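Local coordinates for protein putative SnoaL-like polyketide cyclase (Jannaschia sp., PDB 3KKG) that probably acts as a polyketide cyclase of the SnoaL-like family, although its substrate is not established, at residues 11-19 and 115-124. Residues are numbered along the deposited sequence; the frame is centred on the assembly and turned at random.
Sequences NVETVLRLF and TLFTLADGQV
In this SnoaL-like member of the NTF2 clan, the N-terminal helix 6-16 packs on the curved mixed sheet, across the hairpin of strands 108-120 and 123-131. V15 and F117 meet at the middle of the contact. V15 CG1 sits over one face of the F117 ring, offset toward the rim, in a CH-pi contact 3.8 Å from the centroid. With chi1 at 162°, V15 sets CG1 on the far side from its backbone N and over the ring, which leaves CG2 for L119 CD1 (4.0 Å) and V124 CG2 (4.2 Å). L18 CD1 reaches F117 CE1 obliquely at 3.6 Å. F19 comes from the opposite direction, and the rims of the two rings meet: CZ of F19 lies 3.9 Å from CE2 of F117, near the plane of both rings. With an alanine in place of F117, V15 CG1 would probably lose the ring face it rests on, and L18 and F19 their shared aromatic partner. Toward the turn the contact becomes polar. N11 and L119 run past each other in opposite directions, N11 OD1 3.6 Å from L119 CD2. N11 ND2 is bonded to G82 O and D83 OD1. One water donates to N11 OD1 and accepts from G122 N at 2.9 Å. A second water joins T14 OG1 to G122 O, to which it donates at 2.7 Å; T14 OG1 also bonds to Q10 O. G122 lies in the type I' turn A120-Q123. No direct hydrogen bond crosses between the segments. Apolar packing round F117 joins the strand to the helix, and two waters link the turn to it.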
ATOM      1  N   ASN A  11      -1.546  20.191  -4.044  1.00 17.69           N
ATOM      2  CA  ASN A  11      -1.719  18.801  -4.457  1.00 16.29           C
ATOM      3  C   ASN A  11      -2.477  18.060  -3.369  1.00 16.52           C
ATOM      4  O   ASN A  11      -3.383  17.251  -3.665  1.00 17.17           O
ATOM      5  CB  ASN A  11      -0.361  18.179  -4.672  1.00 15.28           C
ATOM      6  CG  ASN A  11       0.241  18.498  -6.052  1.00 19.07           C
ATOM      7  OD1 ASN A  11      -0.415  19.043  -6.929  1.00 19.62           O
ATOM      8  ND2 ASN A  11       1.519  18.100  -6.224  1.00 18.18           N
ATOM      9  N   VAL A  12      -2.078  18.281  -2.098  1.00 16.99           N
ATOM     10  CA  VAL A  12      -2.762  17.616  -0.979  1.00 16.21           C
ATOM     11  C   VAL A  12      -4.226  18.020  -0.872  1.00 16.21           C
ATOM     12  O   VAL A  12      -5.122  17.193  -0.655  1.00 16.53           O
ATOM     13  CB  VAL A  12      -1.999  17.833   0.355  1.00 15.59           C
ATOM     14  CG1 VAL A  12      -2.846  17.348   1.539  1.00 18.12           C
ATOM     15  CG2 VAL A  12      -0.655  17.038   0.330  1.00 17.74           C
ATOM     16  N   GLU A  13      -4.439  19.326  -0.962  1.00 16.17           N
ATOM     17  CA  GLU A  13      -5.815  19.816  -0.871  1.00 17.47           C
ATOM     18  C   GLU A  13      -6.704  19.180  -1.946  1.00 17.36           C
ATOM     19  O   GLU A  13      -7.851  18.726  -1.690  1.00 18.06           O
ATOM     20  CB  GLU A  13      -5.847  21.342  -0.939  1.00 18.35           C
ATOM     21  CG  GLU A  13      -5.199  22.027   0.298  1.00 23.08           C
ATOM     22  CD  GLU A  13      -5.234  23.559   0.232  1.00 27.37           C
ATOM     23  OE1 GLU A  13      -6.152  24.096  -0.419  1.00 38.02           O
ATOM     24  OE2 GLU A  13      -4.407  24.209   0.898  1.00 30.63           O
ATOM     25  N   THR A  14      -6.196  19.143  -3.157  1.00 16.68           N
ATOM     26  CA  THR A  14      -6.924  18.540  -4.274  1.00 16.16           C
ATOM     27  C   THR A  14      -7.194  17.058  -4.029  1.00 15.21           C
ATOM     28  O   THR A  14      -8.341  16.601  -4.198  1.00 18.85           O
ATOM     29  CB  THR A  14      -6.168  18.792  -5.578  1.00 18.93           C
ATOM     30  OG1 THR A  14      -6.197  20.202  -5.846  1.00 19.14           O
ATOM     31  CG2 THR A  14      -6.732  17.962  -6.780  1.00 18.69           C
ATOM     32  N   VAL A  15      -6.179  16.307  -3.620  1.00 16.67           N
ATOM     33  CA  VAL A  15      -6.374  14.885  -3.367  1.00 16.04           C
ATOM     34  C   VAL A  15      -7.329  14.596  -2.214  1.00 17.03           C
ATOM     35  O   VAL A  15      -8.169  13.684  -2.270  1.00 17.76           O
ATOM     36  CB  VAL A  15      -5.014  14.186  -3.111  1.00 17.93           C
ATOM     37  CG1 VAL A  15      -5.231  12.878  -2.436  1.00 19.26           C
ATOM     38  CG2 VAL A  15      -4.243  14.096  -4.427  1.00 19.86           C
ATOM     39  N   LEU A  16      -7.242  15.398  -1.151  1.00 16.89           N
ATOM     40  CA  LEU A  16      -8.068  15.112   0.015  1.00 17.06           C
ATOM     41  C   LEU A  16      -9.588  15.266  -0.262  1.00 16.75           C
ATOM     42  O   LEU A  16     -10.424  14.660   0.429  1.00 17.35           O
ATOM     43  CB  LEU A  16      -7.620  15.888   1.253  1.00 16.69           C
ATOM     44  CG  LEU A  16      -6.408  15.305   1.958  1.00 17.12           C
ATOM     45  CD1 LEU A  16      -5.949  16.257   3.090  1.00 17.67           C
ATOM     46  CD2 LEU A  16      -6.676  13.892   2.473  1.00 20.41           C
ATOM     47  N   ARG A  17      -9.942  16.056  -1.272  1.00 17.51           N
ATOM     48  CA  ARG A  17     -11.347  16.154  -1.684  1.00 17.34           C
ATOM     49  C   ARG A  17     -11.899  14.801  -2.074  1.00 17.52           C
ATOM     50  O   ARG A  17     -13.085  14.532  -1.866  1.00 17.89           O
ATOM     51  CB  ARG A  17     -11.519  17.123  -2.848  1.00 20.32           C
ATOM     52  CG  ARG A  17     -11.148  18.524  -2.546  1.00 21.09           C
ATOM     53  CD  ARG A  17     -11.504  19.496  -3.669  1.00 25.40           C
ATOM     54  NE  ARG A  17     -12.950  19.512  -3.911  1.00 28.43           N
ATOM     55  CZ  ARG A  17     -13.530  19.586  -5.105  1.00 33.41           C
ATOM     56  NH1 ARG A  17     -12.817  19.653  -6.224  1.00 37.35           N
ATOM     57  NH2 ARG A  17     -14.856  19.609  -5.178  1.00 29.90           N
ATOM     58  N   LEU A  18     -11.031  13.902  -2.566  1.00 16.69           N
ATOM     59  CA  LEU A  18     -11.471  12.583  -2.982  1.00 16.89           C
ATOM     60  C   LEU A  18     -11.856  11.678  -1.820  1.00 17.11           C
ATOM     61  O   LEU A  18     -12.452  10.632  -2.016  1.00 20.21           O
ATOM     62  CB  LEU A  18     -10.371  11.906  -3.801  1.00 17.61           C
ATOM     63  CG  LEU A  18      -9.947  12.648  -5.076  1.00 18.50           C
ATOM     64  CD1 LEU A  18      -8.719  12.042  -5.731  1.00 20.06           C
ATOM     65  CD2 LEU A  18     -11.174  12.705  -6.067  1.00 18.42           C
ATOM     66  N   PHE A  19     -11.542  12.102  -0.608  1.00 16.80           N
ATOM     67  CA  PHE A  19     -11.857  11.362   0.596  1.00 16.91           C
ATOM     68  C   PHE A  19     -13.063  11.956   1.343  1.00 19.30           C
ATOM     69  O   PHE A  19     -13.418  11.447   2.402  1.00 18.68           O
ATOM     70  CB  PHE A  19     -10.639  11.239   1.520  1.00 18.07           C
ATOM     71  CG  PHE A  19      -9.536  10.414   0.886  1.00 17.71           C
ATOM     72  CD1 PHE A  19      -8.657  10.983  -0.024  1.00 17.98           C
ATOM     73  CD2 PHE A  19      -9.511   9.057   1.083  1.00 21.25           C
ATOM     74  CE1 PHE A  19      -7.709  10.196  -0.642  1.00 18.76           C
ATOM     75  CE2 PHE A  19      -8.530   8.259   0.461  1.00 24.59           C
ATOM     76  CZ  PHE A  19      -7.666   8.847  -0.413  1.00 21.57           C
ATOM     77  N   THR A 115      -3.476   4.789  -0.655  1.00 16.97           N
ATOM     78  CA  THR A 115      -3.724   5.264  -2.012  1.00 17.52           C
ATOM     79  C   THR A 115      -2.563   6.135  -2.405  1.00 16.41           C
ATOM     80  O   THR A 115      -2.221   7.065  -1.634  1.00 17.24           O
ATOM     81  CB  THR A 115      -5.085   5.998  -2.106  1.00 17.55           C
ATOM     82  OG1 THR A 115      -6.082   5.235  -1.370  1.00 19.48           O
ATOM     83  CG2 THR A 115      -5.527   6.188  -3.521  1.00 19.02           C
ATOM     84  N   LEU A 116      -2.008   5.889  -3.580  1.00 17.18           N
ATOM     85  CA  LEU A 116      -0.799   6.558  -4.027  1.00 17.45           C
ATOM     86  C   LEU A 116      -1.156   7.323  -5.284  1.00 17.36           C
ATOM     87  O   LEU A 116      -1.439   6.712  -6.345  1.00 17.27           O
ATOM     88  CB  LEU A 116       0.291   5.506  -4.269  1.00 18.31           C
ATOM     89  CG  LEU A 116       0.558   4.642  -3.023  1.00 20.32           C
ATOM     90  CD1 LEU A 116       0.322   3.199  -3.320  1.00 25.54           C
ATOM     91  CD2 LEU A 116       1.935   4.853  -2.504  1.00 22.59           C
ATOM     92  N   PHE A 117      -1.154   8.645  -5.209  1.00 17.43           N
ATOM     93  CA  PHE A 117      -1.566   9.504  -6.308  1.00 16.91           C
ATOM     94  C   PHE A 117      -0.362  10.121  -6.987  1.00 17.28           C
ATOM     95  O   PHE A 117       0.626  10.491  -6.317  1.00 18.09           O
ATOM     96  CB  PHE A 117      -2.428  10.657  -5.748  1.00 16.84           C
ATOM     97  CG  PHE A 117      -3.734  10.186  -5.159  1.00 17.75           C
ATOM     98  CD1 PHE A 117      -4.862  10.097  -5.940  1.00 18.84           C
ATOM     99  CD2 PHE A 117      -3.857   9.911  -3.805  1.00 17.08           C
ATOM    100  CE1 PHE A 117      -6.078   9.684  -5.397  1.00 17.79           C
ATOM    101  CE2 PHE A 117      -5.084   9.513  -3.266  1.00 19.48           C
ATOM    102  CZ  PHE A 117      -6.207   9.442  -4.062  1.00 18.39           C
ATOM    103  N   THR A 118      -0.475  10.293  -8.296  1.00 17.04           N
ATOM    104  CA  THR A 118       0.453  11.118  -9.070  1.00 18.00           C
ATOM    105  C   THR A 118      -0.354  12.228  -9.715  1.00 18.23           C
ATOM    106  O   THR A 118      -1.458  11.992 -10.251  1.00 18.67           O
ATOM    107  CB  THR A 118       1.133  10.291 -10.155  1.00 20.82           C
ATOM    108  OG1 THR A 118       1.725   9.138  -9.536  1.00 21.62           O
ATOM    109  CG2 THR A 118       2.248  11.071 -10.853  1.00 21.27           C
ATOM    110  N   LEU A 119       0.181  13.446  -9.612  1.00 17.29           N
ATOM    111  CA  LEU A 119      -0.455  14.595 -10.217  1.00 18.10           C
ATOM    112  C   LEU A 119       0.449  15.203 -11.302  1.00 20.65           C
ATOM    113  O   LEU A 119       1.650  14.951 -11.340  1.00 19.02           O
ATOM    114  CB  LEU A 119      -0.788  15.651  -9.152  1.00 18.52           C
ATOM    115  CG  LEU A 119      -1.765  15.284  -8.024  1.00 18.80           C
ATOM    116  CD1 LEU A 119      -1.035  14.738  -6.792  1.00 18.92           C
ATOM    117  CD2 LEU A 119      -2.738  16.457  -7.686  1.00 19.76           C
ATOM    118  N   ALA A 120      -0.162  15.971 -12.194  1.00 18.93           N
ATOM    119  CA  ALA A 120       0.566  16.790 -13.157  1.00 18.58           C
ATOM    120  C   ALA A 120      -0.216  18.080 -13.326  1.00 19.30           C
ATOM    121  O   ALA A 120      -1.419  18.026 -13.589  1.00 19.96           O
ATOM    122  CB  ALA A 120       0.690  16.078 -14.512  1.00 20.09           C
ATOM    123  N   ASP A 121       0.467  19.212 -13.147  1.00 20.87           N
ATOM    124  CA  ASP A 121      -0.150  20.521 -13.317  1.00 20.99           C
ATOM    125  C   ASP A 121      -1.475  20.631 -12.580  1.00 18.56           C
ATOM    126  O   ASP A 121      -2.478  21.124 -13.106  1.00 21.05           O
ATOM    127  CB  ASP A 121      -0.277  20.826 -14.818  1.00 22.74           C
ATOM    128  CG  ASP A 121       1.079  20.854 -15.509  1.00 28.11           C
ATOM    129  OD1 ASP A 121       2.055  21.374 -14.922  1.00 31.39           O
ATOM    130  OD2 ASP A 121       1.184  20.323 -16.632  1.00 38.33           O
ATOM    131  N   GLY A 122      -1.486  20.111 -11.347  1.00 20.08           N
ATOM    132  CA  GLY A 122      -2.638  20.272 -10.464  1.00 20.40           C
ATOM    133  C   GLY A 122      -3.783  19.267 -10.593  1.00 20.42           C
ATOM    134  O   GLY A 122      -4.755  19.374  -9.868  1.00 21.98           O
ATOM    135  N   GLN A 123      -3.672  18.336 -11.547  0.50 18.55           N
ATOM    136  CA  GLN A 123      -4.710  17.347 -11.812  0.50 19.55           C
ATOM    137  C   GLN A 123      -4.144  15.963 -11.483  0.50 18.73           C
ATOM    138  O   GLN A 123      -2.941  15.725 -11.627  0.50 18.05           O
ATOM    139  CB  GLN A 123      -5.138  17.390 -13.291  0.50 19.68           C
ATOM    140  CG  GLN A 123      -5.465  18.769 -13.842  0.50 21.28           C
ATOM    141  CD  GLN A 123      -5.830  18.729 -15.327  0.50 20.76           C
ATOM    142  OE1 GLN A 123      -5.009  19.046 -16.205  0.50 22.73           O
ATOM    143  NE2 GLN A 123      -7.057  18.337 -15.611  0.50 24.10           N
ATOM    144  N   VAL A 124      -5.006  15.058 -11.031  1.00 19.70           N
ATOM    145  CA  VAL A 124      -4.608  13.698 -10.740  1.00 18.77           C
ATOM    146  C   VAL A 124      -4.562  12.877 -12.031  1.00 19.33           C
ATOM    147  O   VAL A 124      -5.566  12.795 -12.788  1.00 19.11           O
ATOM    148  CB  VAL A 124      -5.572  13.049  -9.735  1.00 18.48           C
ATOM    149  CG1 VAL A 124      -5.223  11.582  -9.502  1.00 20.84           C
ATOM    150  CG2 VAL A 124      -5.601  13.805  -8.413  1.00 20.82           C
TER
HETATM  151  O   HOH W   1       0.589  19.346  -9.454  1.00 24.19           O
HETATM  152  O   HOH W   2      -4.545  20.986  -7.766  1.00 27.19           O